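Local structure of endopolygalacturonase (Chondrostereum purpureum, 1KCD) at residues G89-T94 with L148-D153; G154-A159 with A177-N182; I199-T204 with K228-A233; I258-P263 with V298-C303. The protein probably hydrolyses the alpha-1,4 links between galacturonosyl units of polygalacturonic acid, as a member of glycosyl hydrolase family 28. All blocks are in the same frame, centred on the assembly; numbering follows the deposited sequence.

Interaction 1: residues G89-T94 with L148-D153; sequences GTNNGT and LGHNTD. With NAG (2-acetamido-2-deoxy-beta-D-glucopyranose), chain D; GTR (beta-D-galactopyranuronic acid), chain C; GTK (beta-D-galactofuranuronic acid), chain B.
The amide of Asn151 shows its oxygen to the loop 89-94 and its nitrogen to the bound sugars. Its OD1 accepts the backbone N of Thr90 at 2.9 Å, the donor tilted 29° from the carbonyl plane; Thr90 OG1 lies 3.4 Å from the same OD1, a weak bond at best. On the other branch, Asn151 ND2 donates to O3 of GTR and to O2 of GTK, both at 3.0 Å. With its oxygen held by the Thr90 backbone, the amide is fixed in rotation. The amide of Asn91 stands almost square to it, the planes 86° apart, and Asn91 ND2 gives GTR O3 a second, nearly straight N-H at 3.2 Å. His150 presents the edge of its ring: NE2 meets GTR O2 in plane at 2.7 Å, and either could be the donor. CG of His150 stands anti to the backbone N (chi1 -165°), which carries the ring past Gly89 toward the sugar. Gly89 CA packs 3.4 Å from Asn151 OD1, and a CB on Gly89 would clash with that oxygen. With an alanine in place of Asn151, Thr90 N would probably be left without this acceptor, and GTR O3 and GTK O2 would each lose a donor. Joined by Asp173 and His195, these side chains form part of the galacturonate-binding cleft on the right-handed parallel beta-helix of family 28.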
# COMPACT_ATOMS: atom_id res chain seq x y z
N GLY A 89 8.10 -2.48 15.03
CA GLY A 89 6.98 -1.88 14.27
C GLY A 89 5.82 -1.54 15.14
O GLY A 89 5.93 -1.08 16.31
N THR A 90 4.61 -1.76 14.62
CA THR A 90 3.39 -1.51 15.40
C THR A 90 2.96 -2.75 16.14
O THR A 90 1.87 -2.75 16.74
CB THR A 90 2.29 -0.94 14.49
OG1 THR A 90 2.04 -1.82 13.39
CG2 THR A 90 2.72 0.40 13.90
N ASN A 91 3.80 -3.79 16.17
CA ASN A 91 3.41 -4.96 16.94
C ASN A 91 3.76 -4.87 18.37
O ASN A 91 3.04 -5.48 19.22
CB ASN A 91 4.07 -6.21 16.30
CG ASN A 91 3.39 -6.50 14.96
OD1 ASN A 91 2.16 -6.35 14.89
ND2 ASN A 91 4.15 -6.88 13.97
N ASN A 92 4.80 -4.16 18.72
CA ASN A 92 5.17 -4.00 20.15
C ASN A 92 6.20 -2.92 20.21
O ASN A 92 6.43 -2.22 19.19
CB ASN A 92 5.67 -5.36 20.63
CG ASN A 92 5.02 -5.68 21.97
OD1 ASN A 92 5.10 -4.82 22.84
ND2 ASN A 92 4.53 -6.93 22.03
N GLY A 93 6.89 -2.75 21.31
CA GLY A 93 7.99 -1.87 21.45
C GLY A 93 7.60 -0.42 21.54
O GLY A 93 6.53 -0.05 22.13
N THR A 94 8.42 0.45 21.00
CA THR A 94 8.17 1.89 21.08
C THR A 94 6.91 2.26 20.34
O THR A 94 6.53 1.64 19.35
CB THR A 94 9.35 2.63 20.49
OG1 THR A 94 9.50 2.21 19.13
CG2 THR A 94 10.63 2.36 21.29
N LEU A 148 15.74 -2.53 11.64
CA LEU A 148 14.94 -1.80 12.64
C LEU A 148 13.61 -1.30 12.11
O LEU A 148 12.65 -1.26 12.90
CB LEU A 148 15.78 -0.61 13.14
CG LEU A 148 17.02 -1.05 13.92
CD1 LEU A 148 17.94 0.17 14.13
CD2 LEU A 148 16.62 -1.73 15.22
N GLY A 149 13.48 -0.94 10.84
CA GLY A 149 12.18 -0.47 10.31
C GLY A 149 11.21 -1.65 10.18
O GLY A 149 11.64 -2.76 9.85
N HIS A 150 9.94 -1.43 10.45
CA HIS A 150 9.01 -2.56 10.35
C HIS A 150 7.59 -1.98 10.24
O HIS A 150 7.35 -0.86 10.72
CB HIS A 150 9.20 -3.45 11.56
CG HIS A 150 8.55 -4.80 11.36
ND1 HIS A 150 9.11 -5.74 10.51
CD2 HIS A 150 7.42 -5.36 11.87
CE1 HIS A 150 8.34 -6.84 10.49
NE2 HIS A 150 7.30 -6.64 11.32
N ASN A 151 6.68 -2.68 9.59
CA ASN A 151 5.32 -2.17 9.36
C ASN A 151 5.31 -0.82 8.66
O ASN A 151 4.41 -0.00 8.87
CB ASN A 151 4.47 -2.09 10.66
CG ASN A 151 4.30 -3.45 11.28
OD1 ASN A 151 4.70 -3.66 12.43
ND2 ASN A 151 3.65 -4.36 10.58
N THR A 152 6.30 -0.67 7.76
CA THR A 152 6.48 0.58 7.02
C THR A 152 5.76 0.55 5.68
O THR A 152 6.31 0.88 4.62
CB THR A 152 7.98 0.88 6.84
OG1 THR A 152 8.63 -0.36 6.50
CG2 THR A 152 8.59 1.42 8.14
N ASP A 153 4.48 0.17 5.71
CA ASP A 153 3.70 0.07 4.49
C ASP A 153 3.79 1.33 3.66
O ASP A 153 3.72 2.45 4.17
CB ASP A 153 2.20 -0.12 4.80
CG ASP A 153 1.81 -1.35 5.62
OD1 ASP A 153 2.64 -1.74 6.45
OD2 ASP A 153 0.69 -1.86 5.46
C1 NAG D . 3.65 -7.50 23.01
C2 NAG D . 3.18 -8.83 22.33
C3 NAG D . 2.38 -9.59 23.39
C4 NAG D . 3.21 -9.78 24.67
C5 NAG D . 3.80 -8.41 25.17
C6 NAG D . 4.88 -8.54 26.19
C7 NAG D . 2.85 -8.46 19.99
C8 NAG D . 2.05 -8.09 18.84
N2 NAG D . 2.27 -8.46 21.24
O3 NAG D . 1.91 -10.84 22.85
O4 NAG D . 2.25 -10.18 25.69
O5 NAG D . 4.54 -7.88 24.03
O6 NAG D . 6.05 -7.89 25.73
O7 NAG D . 3.95 -8.76 19.95
C1 GTR C . 5.08 -9.31 9.42
C2 GTR C . 4.58 -8.13 10.30
C3 GTR C . 3.16 -8.25 10.41
C4 GTR C . 2.41 -8.14 9.01
C5 GTR C . 3.09 -9.22 8.15
C6 GTR C . 2.58 -9.14 6.72
O1 GTR C . 6.47 -9.16 9.22
O2 GTR C . 5.19 -8.28 11.62
O3 GTR C . 2.61 -7.13 11.22
O4 GTR C . 2.61 -6.81 8.43
O5 GTR C . 4.52 -9.05 8.13
O6A GTR C . 3.30 -8.75 5.77
O6B GTR C . 1.40 -9.47 6.53
C1 GTK B . -0.36 -2.78 8.19
O1 GTK B . -1.41 -2.04 8.81
C2 GTK B . 0.74 -3.18 9.14
O2 GTK B . 1.90 -3.53 8.35
C3 GTK B . 0.20 -4.51 9.71
O3 GTK B . -0.38 -4.23 10.97
C4 GTK B . -0.92 -4.92 8.74
O4 GTK B . -0.99 -3.95 7.71
C5 GTK B . -0.86 -6.36 8.23
O5 GTK B . 0.13 -6.37 7.22
C6 GTK B . -2.10 -6.98 7.67
O6B GTK B . -3.10 -7.13 8.54
O6A GTK B . -2.24 -7.31 6.50
O HOH W 1 10.21 -0.63 14.03

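Interaction 2: residues G154-A159 with A177-N182; sequences GFDVSA and AINDGN. With NAG (2-acetamido-2-deoxy-beta-D-glucopyranose), chain E.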
# COMPACT_ATOMS: atom_id res chain seq x y z
N GLY A 154 3.88 1.16 2.32
CA GLY A 154 3.93 2.36 1.47
C GLY A 154 2.56 3.03 1.43
O GLY A 154 2.42 4.21 1.81
N PHE A 155 1.55 2.30 0.98
CA PHE A 155 0.20 2.81 0.86
C PHE A 155 -0.77 1.80 1.47
O PHE A 155 -0.76 0.65 1.03
CB PHE A 155 -0.19 2.98 -0.62
CG PHE A 155 0.77 3.84 -1.41
CD1 PHE A 155 0.51 5.24 -1.45
CD2 PHE A 155 1.87 3.32 -2.05
CE1 PHE A 155 1.38 6.05 -2.19
CE2 PHE A 155 2.72 4.14 -2.74
CZ PHE A 155 2.52 5.51 -2.80
N ASP A 156 -1.57 2.26 2.41
CA ASP A 156 -2.68 1.43 2.95
C ASP A 156 -3.96 2.04 2.44
O ASP A 156 -4.23 3.21 2.75
CB ASP A 156 -2.64 1.40 4.47
CG ASP A 156 -1.41 0.65 4.97
OD1 ASP A 156 -1.08 -0.42 4.37
OD2 ASP A 156 -0.84 1.12 5.98
N VAL A 157 -4.75 1.31 1.68
CA VAL A 157 -5.90 1.89 0.98
C VAL A 157 -7.20 1.27 1.47
O VAL A 157 -7.39 0.05 1.38
CB VAL A 157 -5.78 1.64 -0.54
CG1 VAL A 157 -6.99 2.26 -1.23
CG2 VAL A 157 -4.47 2.19 -1.07
N SER A 158 -8.09 2.12 1.96
CA SER A 158 -9.47 1.78 2.28
C SER A 158 -10.31 2.87 1.65
O SER A 158 -10.61 3.90 2.24
CB SER A 158 -9.72 1.72 3.78
OG SER A 158 -9.06 0.56 4.30
N ALA A 159 -10.65 2.62 0.36
CA ALA A 159 -11.24 3.70 -0.42
C ALA A 159 -11.74 3.16 -1.77
O ALA A 159 -11.24 2.15 -2.25
CB ALA A 159 -10.25 4.79 -0.74
N ALA A 177 -1.13 -2.17 0.58
CA ALA A 177 -2.10 -3.08 1.13
C ALA A 177 -3.48 -2.50 0.83
O ALA A 177 -3.77 -1.39 1.36
CB ALA A 177 -1.90 -3.27 2.62
N ILE A 178 -4.25 -3.18 0.02
CA ILE A 178 -5.62 -2.73 -0.33
C ILE A 178 -6.55 -3.45 0.62
O ILE A 178 -6.72 -4.69 0.49
CB ILE A 178 -5.96 -3.02 -1.79
CG1 ILE A 178 -4.99 -2.32 -2.75
CG2 ILE A 178 -7.39 -2.61 -2.05
CD1 ILE A 178 -5.10 -2.79 -4.19
N ASN A 179 -7.11 -2.71 1.57
CA ASN A 179 -7.87 -3.35 2.65
C ASN A 179 -9.39 -3.29 2.48
O ASN A 179 -10.10 -4.06 3.12
CB ASN A 179 -7.48 -2.68 3.97
CG ASN A 179 -6.01 -2.90 4.28
OD1 ASN A 179 -5.27 -1.94 4.61
ND2 ASN A 179 -5.62 -4.14 4.17
N ASP A 180 -9.89 -2.36 1.66
CA ASP A 180 -11.33 -2.19 1.46
C ASP A 180 -11.51 -1.29 0.26
O ASP A 180 -10.71 -0.34 0.07
CB ASP A 180 -11.96 -1.54 2.69
CG ASP A 180 -13.47 -1.57 2.75
OD1 ASP A 180 -14.08 -2.56 2.28
OD2 ASP A 180 -14.09 -0.64 3.31
N GLY A 181 -12.55 -1.51 -0.54
CA GLY A 181 -12.90 -0.58 -1.61
C GLY A 181 -13.05 -1.21 -2.95
O GLY A 181 -12.61 -2.35 -3.21
N ASN A 182 -13.69 -0.43 -3.83
CA ASN A 182 -13.94 -0.81 -5.21
C ASN A 182 -13.17 0.11 -6.18
O ASN A 182 -13.12 1.32 -5.93
CB ASN A 182 -15.46 -0.69 -5.50
CG ASN A 182 -15.78 -1.13 -6.91
OD1 ASN A 182 -15.64 -2.30 -7.26
ND2 ASN A 182 -16.22 -0.20 -7.77
C1 NAG E . -16.73 5.96 -6.48
C2 NAG E . -17.35 6.18 -7.89
C3 NAG E . -18.88 6.04 -7.71
C4 NAG E . -19.15 4.60 -7.22
C5 NAG E . -18.40 4.37 -5.85
C6 NAG E . -18.48 2.94 -5.43
C7 NAG E . -16.18 7.91 -9.20
C8 NAG E . -15.97 9.31 -9.52
N2 NAG E . -17.15 7.57 -8.29
O3 NAG E . -19.45 6.20 -9.05
O4 NAG E . -20.56 4.54 -6.89
O5 NAG E . -16.99 4.59 -6.14
O6 NAG E . -17.58 2.17 -6.19
O7 NAG E . -15.46 7.11 -9.68
O HOH W 2 -6.27 1.05 5.13
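Val157 O is gripped by two successive backbone donors, Asn179 N at 2.8 Å and, weakly, Asp180 N at 3.5 Å. This double grip marks a beta bulge: up to Val157 the pairing is regular, with Asp156 opposite Ala177 and Val157 opposite Ile178, but Ser158 then pairs with Asp180, one residue further on. Before the bulge, Ala177 N binds Phe155 O and Val157 N binds Ala177 O, both at 2.9 Å and nearly straight. Beyond it, Ala159 N reaches Asp180 O at 3.0 Å from 40° above the carbonyl plane. After the last bridge a CA-H...O contact follows, Gly181 CA to Ala159 O at 3.3 Å; a side chain on Gly181 would strike that oxygen. On the face that carries Asp156 and Ser158, OD1 of Asp156 rests 3.4 Å from the methyl CB of Ala177. Ser158 OG lies anti to its own carbonyl carbon (chi1 -71°), a setting that leans it over Asn179 CB at 3.6 Å, and a water bridges this OG to Asn179 OD1. At the far end, Asn182 ND2 donates to O6 of an N-acetylglucosamine, while its OD1 is bonded to Ser209. Strand 155-158 lies between strands 122-127 and 176-179 in a parallel sheet of the beta-helix. Phe155 and Val157 pack against strand 162-170, Ile178 against strand 207-221, and the side chain of Asp156 lies on the side of the cleft, about 4 Å from GTK at the nearest atoms.

Interaction 3: residues I199-T204 with K228-A233; sequences IGSIAT and KAQRTA. With GTK (beta-D-galactofuranuronic acid), chain B; GTR (beta-D-galactopyranuronic acid), chain C.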
# COMPACT_ATOMS: atom_id res chain seq x y z
N ILE A 199 -3.42 -7.44 -1.35
CA ILE A 199 -4.81 -7.16 -1.00
C ILE A 199 -5.01 -7.77 0.37
O ILE A 199 -4.73 -8.97 0.54
CB ILE A 199 -5.79 -7.73 -2.04
CG1 ILE A 199 -5.65 -6.98 -3.37
CG2 ILE A 199 -7.21 -7.71 -1.50
CD1 ILE A 199 -6.37 -7.72 -4.49
N GLY A 200 -5.42 -6.96 1.32
CA GLY A 200 -5.66 -7.41 2.70
C GLY A 200 -4.54 -7.02 3.63
O GLY A 200 -3.63 -6.28 3.23
N SER A 201 -4.57 -7.52 4.87
CA SER A 201 -5.47 -8.62 5.22
C SER A 201 -6.92 -8.15 5.27
O SER A 201 -7.28 -7.08 5.76
CB SER A 201 -5.07 -9.21 6.59
OG SER A 201 -5.37 -8.32 7.65
N ILE A 202 -7.77 -8.99 4.72
CA ILE A 202 -9.21 -8.74 4.68
C ILE A 202 -9.82 -9.09 6.02
O ILE A 202 -9.65 -10.23 6.49
CB ILE A 202 -9.87 -9.54 3.52
CG1 ILE A 202 -9.24 -9.16 2.17
CG2 ILE A 202 -11.39 -9.38 3.54
CD1 ILE A 202 -9.59 -7.72 1.76
N ALA A 203 -10.49 -8.09 6.62
CA ALA A 203 -11.14 -8.25 7.90
C ALA A 203 -12.65 -8.36 7.73
O ALA A 203 -13.22 -8.07 6.66
CB ALA A 203 -10.81 -6.99 8.74
N THR A 204 -13.32 -8.73 8.82
CA THR A 204 -14.78 -8.81 8.80
C THR A 204 -15.39 -7.53 8.28
O THR A 204 -15.02 -6.41 8.65
CB THR A 204 -15.27 -9.08 10.22
OG1 THR A 204 -14.86 -10.45 10.44
CG2 THR A 204 -16.77 -8.93 10.43
N LYS A 228 -4.58 -11.81 1.03
CA LYS A 228 -4.62 -12.39 2.38
C LYS A 228 -5.92 -12.02 3.04
O LYS A 228 -6.29 -10.86 3.07
CB LYS A 228 -3.44 -11.85 3.23
CG LYS A 228 -2.92 -10.43 2.97
CD LYS A 228 -1.85 -10.02 3.99
CE LYS A 228 -1.19 -8.68 3.57
NZ LYS A 228 -0.41 -8.11 4.65
N ALA A 229 -6.59 -13.02 3.58
CA ALA A 229 -7.78 -12.78 4.36
C ALA A 229 -7.61 -13.42 5.72
O ALA A 229 -7.12 -14.54 5.85
CB ALA A 229 -9.05 -13.35 3.71
N GLN A 230 -8.02 -12.64 6.75
CA GLN A 230 -7.98 -13.19 8.09
C GLN A 230 -8.83 -14.45 8.17
O GLN A 230 -9.98 -14.48 7.70
CB GLN A 230 -8.55 -12.13 9.07
CG GLN A 230 -7.61 -10.92 9.13
CD GLN A 230 -8.13 -9.70 9.85
OE1 GLN A 230 -8.99 -9.81 10.73
NE2 GLN A 230 -7.57 -8.53 9.55
N ARG A 231 -8.26 -15.51 8.77
CA ARG A 231 -9.01 -16.77 8.90
C ARG A 231 -10.35 -16.54 9.51
O ARG A 231 -11.30 -17.23 9.15
CB ARG A 231 -8.19 -17.69 9.80
CG ARG A 231 -8.86 -19.04 10.02
CD ARG A 231 -8.03 -19.88 10.96
NE ARG A 231 -6.84 -20.45 10.34
CZ ARG A 231 -5.59 -20.13 10.67
NH1 ARG A 231 -5.31 -19.20 11.58
NH2 ARG A 231 -4.55 -20.74 10.06
N THR A 232 -10.47 -15.61 10.48
CA THR A 232 -11.72 -15.44 11.21
C THR A 232 -12.70 -14.46 10.56
O THR A 232 -13.80 -14.30 11.09
CB THR A 232 -11.43 -14.93 12.62
OG1 THR A 232 -10.66 -13.71 12.47
CG2 THR A 232 -10.63 -15.95 13.40
N ALA A 233 -12.31 -13.85 9.45
CA ALA A 233 -13.20 -12.83 8.87
C ALA A 233 -14.50 -13.38 8.32
O ALA A 233 -14.55 -14.44 7.66
CB ALA A 233 -12.45 -12.11 7.71
C1 GTK B . -0.36 -2.78 8.19
O1 GTK B . -1.41 -2.04 8.81
C2 GTK B . 0.74 -3.18 9.14
O2 GTK B . 1.90 -3.53 8.35
C3 GTK B . 0.20 -4.51 9.71
O3 GTK B . -0.38 -4.23 10.97
C4 GTK B . -0.92 -4.92 8.74
O4 GTK B . -0.99 -3.95 7.71
C5 GTK B . -0.86 -6.36 8.23
O5 GTK B . 0.13 -6.37 7.22
C6 GTK B . -2.10 -6.98 7.67
O6B GTK B . -3.10 -7.13 8.54
O6A GTK B . -2.24 -7.31 6.50
C1 GTR C . 5.08 -9.31 9.42
C2 GTR C . 4.58 -8.13 10.30
C3 GTR C . 3.16 -8.25 10.41
C4 GTR C . 2.41 -8.14 9.01
C5 GTR C . 3.09 -9.22 8.15
C6 GTR C . 2.58 -9.14 6.72
O1 GTR C . 6.47 -9.16 9.22
O2 GTR C . 5.19 -8.28 11.62
O3 GTR C . 2.61 -7.13 11.22
O4 GTR C . 2.61 -6.81 8.43
O5 GTR C . 4.52 -9.05 8.13
O6A GTR C . 3.30 -8.75 5.77
O6B GTR C . 1.40 -9.47 6.53
O HOH W 3 -2.46 -7.05 6.59
O HOH W 4 -11.61 -9.60 11.05
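The galacturonate-binding cleft of the beta-helix is lined here by Ser201 and Lys228, which meet where two neighbouring parallel strands end. Lys228 N bonds to Ile199 O at 2.9 Å, but Lys228 O is taken up by Ile202 N, also at 2.9 Å, where regular parallel pairing would use Ser201 N. The cis peptide between Gly200 and Ser201 lies within this irregularity, and Ser201 N turns instead to the ligand site. Regular pairing resumes as Gln230 N bonds to Ile202 O, with Ile202 CB packed 3.9 Å from the methyl CB of Ala229.

Lys228 sets CG between its backbone N and carbonyl carbon (chi1 31°, displaced from a staggered setting) and then runs extended alongside the backbone of 199-201, its CE 3.4 Å from Gly200 O. The ammonium NZ donates to GTR O6B at 2.9 Å and makes a salt bridge with Asp174. GTK O6A and a water compete for one position, so its bonds from Ser201 N and from Lys228 NZ (2.7 Å) hold only when the sugar carboxylate is in place. Ser201 OG donates to GTK O6B at 2.7 Å. The same OG accepts Gln230 NE2 at 2.9 Å, an almost straight bond (172°) in the amide plane of Gln230; this second-shell glutamine thereby fixes the hydroxyl, leaving its proton for the sugar. A hydroxyl on the GTK carboxylate and an ammonium on that of GTR, with Arg226 close by, imply a site suited to acidic sugars; the gathered positive charge would be expected to stabilise their ionised form.

Interaction 4: residues I258-P263 with V298-C303; sequences ISQSYP and VECGNC. With GTK (beta-D-galactofuranuronic acid), chain B; GTR (beta-D-galactopyranuronic acid), chain C.
Gln260 places CG anti to its carbonyl carbon (chi1 -73°) and runs extended from there, carrying its amide across to the loop Cys300-Cys303. There OE1 accepts Asn302 N at 2.9 Å, with a weak bond from Gly301 N. NE2 returns to Asn302 O at 2.9 Å, in the Gln260 amide plane but 41° above the carbonyl plane of Asn302, and also serves Ala273 O. With a leucine in place of Gln260, the N-H and carbonyl of Asn302 would probably lose these mates and the loop be less firmly held. The disulfide Cys300-Cys303 closes the same loop. Ahead of the loop in the chain, the strands pair in parallel, Glu299 N to Ile258 O at 2.7 Å and Gln260 N to Glu299 O at 3.0 Å. Glu299 CG, anti to its backbone N (chi1 -180°), lies 3.5 Å from Ser261 OG, itself hydrogen-bonded to Gly267 O; the bend at chi2 turns the carboxylate, whose OE2 bonds to Gly267 N. Ser259 OG, also hydrogen-bonded to Asp265 O, accepts Ser261 N at 3.1 Å in an ST turn, after which Tyr262 OH donates to GTR O6B at 2.6 Å. Parallel strands leading into loops that carry substrate-binding side chains are characteristic of the family 28 beta-helix.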
# COMPACT_ATOMS: atom_id res chain seq x y z
N ILE A 258 -2.06 -16.72 -2.19
CA ILE A 258 -3.48 -16.36 -2.08
C ILE A 258 -4.01 -17.20 -0.96
O ILE A 258 -4.00 -18.43 -1.08
CB ILE A 258 -4.22 -16.58 -3.40
CG1 ILE A 258 -3.62 -15.55 -4.43
CG2 ILE A 258 -5.72 -16.46 -3.29
CD1 ILE A 258 -4.21 -15.71 -5.77
N SER A 259 -4.38 -16.60 0.19
CA SER A 259 -4.62 -17.37 1.38
C SER A 259 -5.68 -16.78 2.27
O SER A 259 -5.70 -15.57 2.56
CB SER A 259 -3.30 -17.41 2.18
OG SER A 259 -3.49 -17.95 3.46
N GLN A 260 -6.53 -17.69 2.76
CA GLN A 260 -7.57 -17.34 3.72
C GLN A 260 -7.21 -17.84 5.11
O GLN A 260 -8.09 -17.98 5.98
CB GLN A 260 -8.90 -17.88 3.23
CG GLN A 260 -9.40 -17.05 2.04
CD GLN A 260 -10.50 -17.71 1.24
OE1 GLN A 260 -10.59 -18.94 1.16
NE2 GLN A 260 -11.35 -16.91 0.58
N SER A 261 -5.92 -18.00 5.37
CA SER A 261 -5.42 -18.44 6.69
C SER A 261 -4.76 -17.35 7.51
O SER A 261 -4.20 -17.66 8.56
CB SER A 261 -4.36 -19.55 6.46
OG SER A 261 -4.99 -20.66 5.82
N TYR A 262 -4.78 -16.12 7.04
CA TYR A 262 -3.99 -15.09 7.69
C TYR A 262 -4.34 -15.00 9.15
O TYR A 262 -5.54 -15.03 9.54
CB TYR A 262 -4.26 -13.75 6.96
CG TYR A 262 -3.21 -12.71 7.35
CD1 TYR A 262 -1.97 -12.65 6.67
CD2 TYR A 262 -3.47 -11.80 8.34
CE1 TYR A 262 -1.01 -11.70 6.99
CE2 TYR A 262 -2.50 -10.83 8.70
CZ TYR A 262 -1.29 -10.81 8.02
OH TYR A 262 -0.36 -9.84 8.39
N PRO A 263 -3.40 -14.83 10.06
CA PRO A 263 -1.99 -14.48 9.81
C PRO A 263 -1.08 -15.62 9.44
O PRO A 263 0.11 -15.42 9.13
CB PRO A 263 -1.60 -13.90 11.18
CG PRO A 263 -2.41 -14.68 12.16
CD PRO A 263 -3.77 -14.82 11.51
N VAL A 298 -1.99 -21.42 -3.24
CA VAL A 298 -3.36 -20.94 -3.10
C VAL A 298 -3.96 -21.77 -1.98
O VAL A 298 -3.96 -23.00 -2.10
CB VAL A 298 -4.15 -21.09 -4.39
CG1 VAL A 298 -5.62 -20.76 -4.20
CG2 VAL A 298 -3.47 -20.24 -5.49
N GLU A 299 -4.42 -21.10 -0.93
CA GLU A 299 -5.01 -21.79 0.22
C GLU A 299 -6.40 -21.20 0.49
O GLU A 299 -6.54 -20.23 1.23
CB GLU A 299 -4.11 -21.62 1.43
CG GLU A 299 -4.57 -22.28 2.70
CD GLU A 299 -4.28 -23.77 2.82
OE1 GLU A 299 -3.95 -24.41 1.83
OE2 GLU A 299 -4.45 -24.29 3.95
N CYS A 300 -7.40 -21.79 -0.16
CA CYS A 300 -8.78 -21.32 -0.12
C CYS A 300 -9.63 -22.21 0.76
O CYS A 300 -9.65 -23.44 0.57
CB CYS A 300 -9.45 -21.41 -1.51
SG CYS A 300 -8.84 -20.14 -2.66
N GLY A 301 -10.38 -21.59 1.67
CA GLY A 301 -11.56 -22.18 2.25
C GLY A 301 -12.81 -21.87 1.44
O GLY A 301 -13.80 -22.63 1.48
N ASN A 302 -12.81 -20.76 0.69
CA ASN A 302 -14.02 -20.40 -0.06
C ASN A 302 -13.56 -19.51 -1.22
O ASN A 302 -13.31 -18.29 -1.03
CB ASN A 302 -15.02 -19.65 0.82
CG ASN A 302 -16.33 -19.38 0.10
OD1 ASN A 302 -16.50 -19.73 -1.06
ND2 ASN A 302 -17.25 -18.70 0.82
N CYS A 303 -13.43 -20.10 -2.41
CA CYS A 303 -13.02 -19.36 -3.58
C CYS A 303 -13.86 -19.83 -4.76
O CYS A 303 -14.21 -21.01 -4.80
CB CYS A 303 -11.55 -19.56 -3.92
SG CYS A 303 -10.45 -18.84 -2.69
C1 GTK B . -0.36 -2.78 8.19
O1 GTK B . -1.41 -2.04 8.81
C2 GTK B . 0.74 -3.18 9.14
O2 GTK B . 1.90 -3.53 8.35
C3 GTK B . 0.20 -4.51 9.71
O3 GTK B . -0.38 -4.23 10.97
C4 GTK B . -0.92 -4.92 8.74
O4 GTK B . -0.99 -3.95 7.71
C5 GTK B . -0.86 -6.36 8.23
O5 GTK B . 0.13 -6.37 7.22
C6 GTK B . -2.10 -6.98 7.67
O6B GTK B . -3.10 -7.13 8.54
O6A GTK B . -2.24 -7.31 6.50
C1 GTR C . 5.08 -9.31 9.42
C2 GTR C . 4.58 -8.13 10.30
C3 GTR C . 3.16 -8.25 10.41
C4 GTR C . 2.41 -8.14 9.01
C5 GTR C . 3.09 -9.22 8.15
C6 GTR C . 2.58 -9.14 6.72
O1 GTR C . 6.47 -9.16 9.22
O2 GTR C . 5.19 -8.28 11.62
O3 GTR C . 2.61 -7.13 11.22
O4 GTR C . 2.61 -6.81 8.43
O5 GTR C . 4.52 -9.05 8.13
O6A GTR C . 3.30 -8.75 5.77
O6B GTR C . 1.40 -9.47 6.53

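Interactions 2, 3 and 4 follow one another across a single parallel sheet of the beta-helix. A probable hydrogen bond from Gly200 N to Ile178 O (2.7 Å) joins interactions 2 and 3, and another from Ala229 N to Ser259 O (2.9 Å) joins 3 and 4, whose centres lie about 9 Å apart. Interaction 1 belongs to loops leading to that sheet and touches interaction 2 through Asp153 OD2 and Ala177 CB, 4.1 Å apart. The centres of interactions 1 and 4 are about 25 Å apart, yet both contact GTR: 1 grips its hydroxyls, 3 and 4 its carboxylate. GTK similarly spans interactions 1 and 3, so the bound sugars connect distant parts of the cleft.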